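PDB 1WZN: SAM-dependent methyltransferase from Pyrococcus horikoshii, which probably transfers a methyl group from S-adenosyl-L-methionine to an acceptor substrate, and binds the product S-adenosyl-L-homocysteine in its pocket. Local coordinates for residues A[6-11]-A[187-192]; A[25-30]-A[56-61]. All blocks are in the same frame, centred on the assembly; numbering follows the deposited sequence.

Interaction 1: A[6-11]-A[187-192]; sequences TLLAEY and RLVQIL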
loop_
_atom_site.group_PDB
_atom_site.type_symbol
_atom_site.label_atom_id
_atom_site.label_comp_id
_atom_site.label_asym_id
_atom_site.label_seq_id
_atom_site.Cartn_x
_atom_site.Cartn_y
_atom_site.Cartn_z
ATOM N N THR A 6 7.713 -16.133 29.787
ATOM C CA THR A 6 7.455 -16.142 31.217
ATOM C C THR A 6 5.957 -16.045 31.498
ATOM O O THR A 6 5.278 -17.030 31.752
ATOM C CB THR A 6 8.216 -14.978 31.862
ATOM O OG1 THR A 6 7.913 -13.761 31.169
ATOM C CG2 THR A 6 9.721 -15.230 31.781
ATOM N N LEU A 7 5.436 -14.808 31.463
ATOM C CA LEU A 7 4.019 -14.639 31.757
ATOM C C LEU A 7 3.110 -15.327 30.724
ATOM O O LEU A 7 2.001 -15.745 31.028
ATOM C CB LEU A 7 3.707 -13.144 31.872
ATOM C CG LEU A 7 4.382 -12.508 33.094
ATOM C CD1 LEU A 7 4.936 -11.112 32.807
ATOM C CD2 LEU A 7 3.444 -12.362 34.296
ATOM N N LEU A 8 3.595 -15.425 29.457
ATOM C CA LEU A 8 2.761 -16.024 28.401
ATOM C C LEU A 8 3.175 -17.468 28.099
ATOM O O LEU A 8 2.697 -18.111 27.172
ATOM C CB LEU A 8 2.881 -15.186 27.114
ATOM C CG LEU A 8 2.126 -13.854 27.193
ATOM C CD1 LEU A 8 2.450 -12.939 26.013
ATOM C CD2 LEU A 8 0.603 -14.034 27.190
ATOM N N ALA A 9 4.082 -18.046 28.881
ATOM C CA ALA A 9 4.551 -19.407 28.609
ATOM C C ALA A 9 3.443 -20.443 28.408
ATOM O O ALA A 9 3.495 -21.226 27.466
ATOM C CB ALA A 9 5.506 -19.867 29.721
ATOM N N GLU A 10 2.450 -20.456 29.291
ATOM C CA GLU A 10 1.358 -21.420 29.175
ATOM C C GLU A 10 0.502 -21.215 27.917
ATOM O O GLU A 10 -0.330 -22.062 27.588
ATOM C CB GLU A 10 0.454 -21.370 30.417
ATOM C CG GLU A 10 1.098 -21.821 31.727
ATOM C CD GLU A 10 1.577 -23.267 31.701
ATOM O OE1 GLU A 10 1.051 -24.069 30.900
ATOM O OE2 GLU A 10 2.477 -23.602 32.496
ATOM N N TYR A 11 0.708 -20.102 27.214
ATOM C CA TYR A 11 -0.047 -19.815 25.996
ATOM C C TYR A 11 0.814 -19.973 24.747
ATOM O O TYR A 11 0.319 -19.863 23.626
ATOM C CB TYR A 11 -0.606 -18.386 26.034
ATOM C CG TYR A 11 -1.605 -18.145 27.143
ATOM C CD1 TYR A 11 -2.928 -18.575 27.027
ATOM C CD2 TYR A 11 -1.216 -17.517 28.324
ATOM C CE1 TYR A 11 -3.840 -18.385 28.068
ATOM C CE2 TYR A 11 -2.121 -17.323 29.369
ATOM C CZ TYR A 11 -3.427 -17.760 29.233
ATOM O OH TYR A 11 -4.312 -17.570 30.268
ATOM N N ARG A 187 4.373 -7.489 20.283
ATOM C CA ARG A 187 3.167 -8.285 20.170
ATOM C C ARG A 187 2.272 -8.076 21.382
ATOM O O ARG A 187 2.674 -8.326 22.517
ATOM C CB ARG A 187 3.542 -9.765 20.029
ATOM C CG ARG A 187 2.410 -10.747 20.301
ATOM C CD ARG A 187 2.867 -12.173 20.028
ATOM N NE ARG A 187 3.065 -12.406 18.598
ATOM C CZ ARG A 187 3.684 -13.468 18.091
ATOM N NH1 ARG A 187 4.180 -14.399 18.896
ATOM N NH2 ARG A 187 3.792 -13.611 16.778
ATOM N N LEU A 188 1.066 -7.582 21.136
ATOM C CA LEU A 188 0.107 -7.376 22.206
ATOM C C LEU A 188 -0.783 -8.609 22.231
ATOM O O LEU A 188 -1.413 -8.941 21.226
ATOM C CB LEU A 188 -0.751 -6.141 21.934
ATOM C CG LEU A 188 -1.899 -5.926 22.927
ATOM C CD1 LEU A 188 -1.335 -5.598 24.316
ATOM C CD2 LEU A 188 -2.789 -4.799 22.432
ATOM N N VAL A 189 -0.819 -9.304 23.362
ATOM C CA VAL A 189 -1.667 -10.485 23.476
ATOM C C VAL A 189 -2.798 -10.173 24.448
ATOM O O VAL A 189 -2.566 -9.871 25.619
ATOM C CB VAL A 189 -0.874 -11.712 23.981
ATOM C CG1 VAL A 189 -1.806 -12.919 24.128
ATOM C CG2 VAL A 189 0.253 -12.033 23.002
ATOM N N GLN A 190 -4.025 -10.204 23.946
ATOM C CA GLN A 190 -5.180 -9.943 24.790
ATOM C C GLN A 190 -5.867 -11.285 25.019
ATOM O O GLN A 190 -6.162 -12.007 24.067
ATOM C CB GLN A 190 -6.123 -8.949 24.101
ATOM C CG GLN A 190 -5.523 -7.553 23.967
ATOM C CD GLN A 190 -6.366 -6.631 23.117
ATOM O OE1 GLN A 190 -6.327 -6.691 21.886
ATOM N NE2 GLN A 190 -7.145 -5.780 23.768
ATOM N N ILE A 191 -6.096 -11.618 26.285
ATOM C CA ILE A 191 -6.723 -12.883 26.663
ATOM C C ILE A 191 -8.140 -12.598 27.139
ATOM O O ILE A 191 -8.342 -12.005 28.200
ATOM C CB ILE A 191 -5.910 -13.567 27.783
ATOM C CG1 ILE A 191 -4.460 -13.728 27.317
ATOM C CG2 ILE A 191 -6.494 -14.941 28.116
ATOM C CD1 ILE A 191 -3.546 -14.350 28.354
ATOM N N LEU A 192 -9.113 -13.022 26.342
ATOM C CA LEU A 192 -10.524 -12.793 26.627
ATOM C C LEU A 192 -11.250 -13.966 27.264
ATOM O O LEU A 192 -11.224 -15.078 26.741
ATOM C CB LEU A 192 -11.269 -12.428 25.336
ATOM C CG LEU A 192 -11.110 -11.027 24.743
ATOM C CD1 LEU A 192 -9.638 -10.689 24.575
ATOM C CD2 LEU A 192 -11.851 -10.969 23.404
#
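Tyr11 and Leu8 lay their side chains on Ile191 and Val189, two inward-facing residues of strand 182-192 in the four-stranded antiparallel sheet that stands beside the Rossmann-like methyltransferase core. The 6-11 loop brings its two residues there through a type I turn from Thr6 to Ala9 and the hydrogen bond from Tyr11 N to Leu8 O. Packing is tightest at the tyrosine, where Ile191 CD1 sits over one ring face in a CH-pi contact, 3.8 Å from the centroid of the Tyr11 ring and displaced toward the rim. The extended tip of Ile191 (chi2 178°) carries that methyl out to the ring. With an alanine here instead of Tyr11, Ile191 CD1 would probably lose the ring face it rests on and Glu166 the hydroxyl it hydrogen-bonds. The leucine side is looser: Leu8 CD2 stays 4.3 Å from Ile191 CD1, and Leu8 and Val189 run alongside each other, pointing opposite ways. Beyond the turn, Leu7 is exposed and packs on Pro194 of another subunit, while Glu10 forms a salt bridge with Arg81. No hydrogen bond joins the two segments; at the Leu8 end they meet through methyls, with Leu8 CD1 3.8 Å from Val189 CG2.

Interaction 2: A[25-30]-A[56-61]; sequences AEIDFV and TLELAE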
loop_
_atom_site.group_PDB
_atom_site.type_symbol
_atom_site.label_atom_id
_atom_site.label_comp_id
_atom_site.label_asym_id
_atom_site.label_seq_id
_atom_site.Cartn_x
_atom_site.Cartn_y
_atom_site.Cartn_z
ATOM N N ALA A 25 7.104 -32.491 9.672
ATOM C CA ALA A 25 7.767 -32.254 8.395
ATOM C C ALA A 25 9.151 -31.664 8.650
ATOM O O ALA A 25 10.107 -31.971 7.940
ATOM C CB ALA A 25 6.936 -31.289 7.534
ATOM N N GLU A 26 9.257 -30.814 9.669
ATOM C CA GLU A 26 10.538 -30.199 9.985
ATOM C C GLU A 26 11.544 -31.213 10.509
ATOM O O GLU A 26 12.708 -31.176 10.135
ATOM C CB GLU A 26 10.361 -29.062 10.998
ATOM C CG GLU A 26 9.892 -27.764 10.358
ATOM C CD GLU A 26 9.976 -26.577 11.290
ATOM O OE1 GLU A 26 9.671 -25.454 10.836
ATOM O OE2 GLU A 26 10.343 -26.757 12.472
ATOM N N ILE A 27 11.106 -32.132 11.362
ATOM C CA ILE A 27 12.051 -33.114 11.878
ATOM C C ILE A 27 12.419 -34.135 10.800
ATOM O O ILE A 27 13.492 -34.733 10.848
ATOM C CB ILE A 27 11.506 -33.777 13.161
ATOM C CG1 ILE A 27 11.369 -32.702 14.246
ATOM C CG2 ILE A 27 12.450 -34.874 13.643
ATOM C CD1 ILE A 27 12.628 -31.844 14.446
ATOM N N ASP A 28 11.543 -34.320 9.815
ATOM C CA ASP A 28 11.856 -35.224 8.703
ATOM C C ASP A 28 13.082 -34.629 8.010
ATOM O O ASP A 28 14.011 -35.342 7.642
ATOM C CB ASP A 28 10.720 -35.280 7.671
ATOM C CG ASP A 28 9.567 -36.164 8.099
ATOM O OD1 ASP A 28 9.701 -36.889 9.105
ATOM O OD2 ASP A 28 8.525 -36.138 7.403
ATOM N N PHE A 29 13.060 -33.310 7.818
ATOM C CA PHE A 29 14.169 -32.608 7.174
ATOM C C PHE A 29 15.418 -32.697 8.041
ATOM O O PHE A 29 16.517 -32.926 7.537
ATOM C CB PHE A 29 13.807 -31.135 6.931
ATOM C CG PHE A 29 14.914 -30.334 6.292
ATOM C CD1 PHE A 29 15.530 -30.779 5.126
ATOM C CD2 PHE A 29 15.338 -29.134 6.856
ATOM C CE1 PHE A 29 16.559 -30.036 4.527
ATOM C CE2 PHE A 29 16.365 -28.383 6.267
ATOM C CZ PHE A 29 16.976 -28.836 5.103
ATOM N N VAL A 30 15.247 -32.510 9.344
ATOM C CA VAL A 30 16.369 -32.596 10.269
ATOM C C VAL A 30 17.025 -33.976 10.184
ATOM O O VAL A 30 18.250 -34.080 10.162
ATOM C CB VAL A 30 15.917 -32.319 11.723
ATOM C CG1 VAL A 30 17.052 -32.641 12.707
ATOM C CG2 VAL A 30 15.512 -30.852 11.860
ATOM N N THR A 56 11.714 -30.740 20.300
ATOM C CA THR A 56 12.427 -31.588 21.259
ATOM C C THR A 56 11.702 -32.926 21.450
ATOM O O THR A 56 12.306 -33.994 21.365
ATOM C CB THR A 56 12.523 -30.891 22.640
ATOM O OG1 THR A 56 12.829 -29.501 22.453
ATOM C CG2 THR A 56 13.620 -31.527 23.489
ATOM N N LEU A 57 10.405 -32.853 21.725
ATOM C CA LEU A 57 9.599 -34.052 21.923
ATOM C C LEU A 57 9.461 -34.867 20.639
ATOM O O LEU A 57 9.448 -36.099 20.676
ATOM C CB LEU A 57 8.217 -33.678 22.472
ATOM C CG LEU A 57 8.123 -33.557 24.004
ATOM C CD1 LEU A 57 8.964 -32.383 24.492
ATOM C CD2 LEU A 57 6.672 -33.373 24.416
ATOM N N GLU A 58 9.371 -34.186 19.498
ATOM C CA GLU A 58 9.254 -34.892 18.225
ATOM C C GLU A 58 10.522 -35.725 17.989
ATOM O O GLU A 58 10.451 -36.882 17.557
ATOM C CB GLU A 58 9.034 -33.886 17.087
ATOM C CG GLU A 58 8.885 -34.499 15.695
ATOM C CD GLU A 58 7.787 -35.552 15.602
ATOM O OE1 GLU A 58 6.754 -35.417 16.292
ATOM O OE2 GLU A 58 7.954 -36.510 14.814
ATOM N N LEU A 59 11.682 -35.139 18.280
ATOM C CA LEU A 59 12.952 -35.850 18.132
ATOM C C LEU A 59 12.999 -37.025 19.115
ATOM O O LEU A 59 13.431 -38.125 18.764
ATOM C CB LEU A 59 14.131 -34.898 18.399
ATOM C CG LEU A 59 14.525 -33.982 17.228
ATOM C CD1 LEU A 59 15.360 -32.796 17.704
ATOM C CD2 LEU A 59 15.304 -34.814 16.214
ATOM N N ALA A 60 12.555 -36.795 20.346
ATOM C CA ALA A 60 12.557 -37.856 21.357
ATOM C C ALA A 60 11.663 -39.011 20.924
ATOM O O ALA A 60 12.018 -40.183 21.069
ATOM C CB ALA A 60 12.077 -37.310 22.698
ATOM N N GLU A 61 10.493 -38.671 20.403
ATOM C CA GLU A 61 9.540 -39.675 19.958
ATOM C C GLU A 61 10.160 -40.618 18.929
ATOM O O GLU A 61 9.745 -41.758 18.758
ATOM C CB GLU A 61 8.335 -38.953 19.344
ATOM C CG GLU A 61 7.165 -39.901 19.057
ATOM C CD GLU A 61 5.972 -39.111 18.553
ATOM O OE1 GLU A 61 5.469 -38.272 19.291
ATOM O OE2 GLU A 61 5.532 -39.374 17.437
#
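Ile27 meets Glu58 and Leu59 where two helices of the Rossmann-like methyltransferase fold cross at -61°, their local axes 10.1 Å apart at the closest. The apolar contacts centre on Ile27. Two branches of the isoleucine meet Leu59, the side chains lying crosswise: Ile27 CG2 is 3.8 Å from the Leu59 CD2 methyl, and Ile27 CD1 comes within 4.0 Å of Leu59 CG. Val30, one turn further along, adds a peripheral touch, its CG1 being 4.5 Å from Leu59 CD2.

A second kind of contact uses the aliphatic part of an acidic side chain. Glu58 lies alongside Ile27, the two pointing opposite ways, and its CG approaches Ile27 CG1 to 3.4 Å. With CG anti to the backbone N (chi1 -180°), the methylene reaches the isoleucine, while the bend at chi2, 55°, turns the carboxylate off the straight line of the chain.

Salt bridges to Arg62 and Lys24, which flank the segments, hold the acidic ends. Glu58 OE2 pairs with Arg62 and Glu58 OE1 with Lys24; Arg62 also pairs with Asp28 OD1. These cations probably offset the repulsion between the two acids, whose nearest oxygens, Asp28 OD1 and Glu58 OE2, are 6.0 Å apart.

Within the fold, the two helices pack against each other and each also meets the central sheet: helix 23-36 through Phe29, edge-to-face with Trp244 of strand 242-248, and helix 54-61 through Leu59 on Val66 of strand 65-70 and Thr56 and Leu57 on Phe92 of strand 91-94.

In the fold
The two contacts hold different parts of the fold together. Interaction 1 ties the N-terminal loop to the antiparallel sheet, whereas interaction 2 packs helix 23-36 against helix 54-61 of the nucleotide-binding core. Their centres are 26 Å apart and their nearest atoms about 13 Å, so they do not touch. In sequence, interaction 2 falls within the span bridged by interaction 1. Bound S-adenosyl-L-homocysteine lies near both: about 8 Å from the side chain of Ile27 and about 11 Å from that of Leu8. Neither distance is direct contact, which places both side chains in the surroundings of the cofactor pocket.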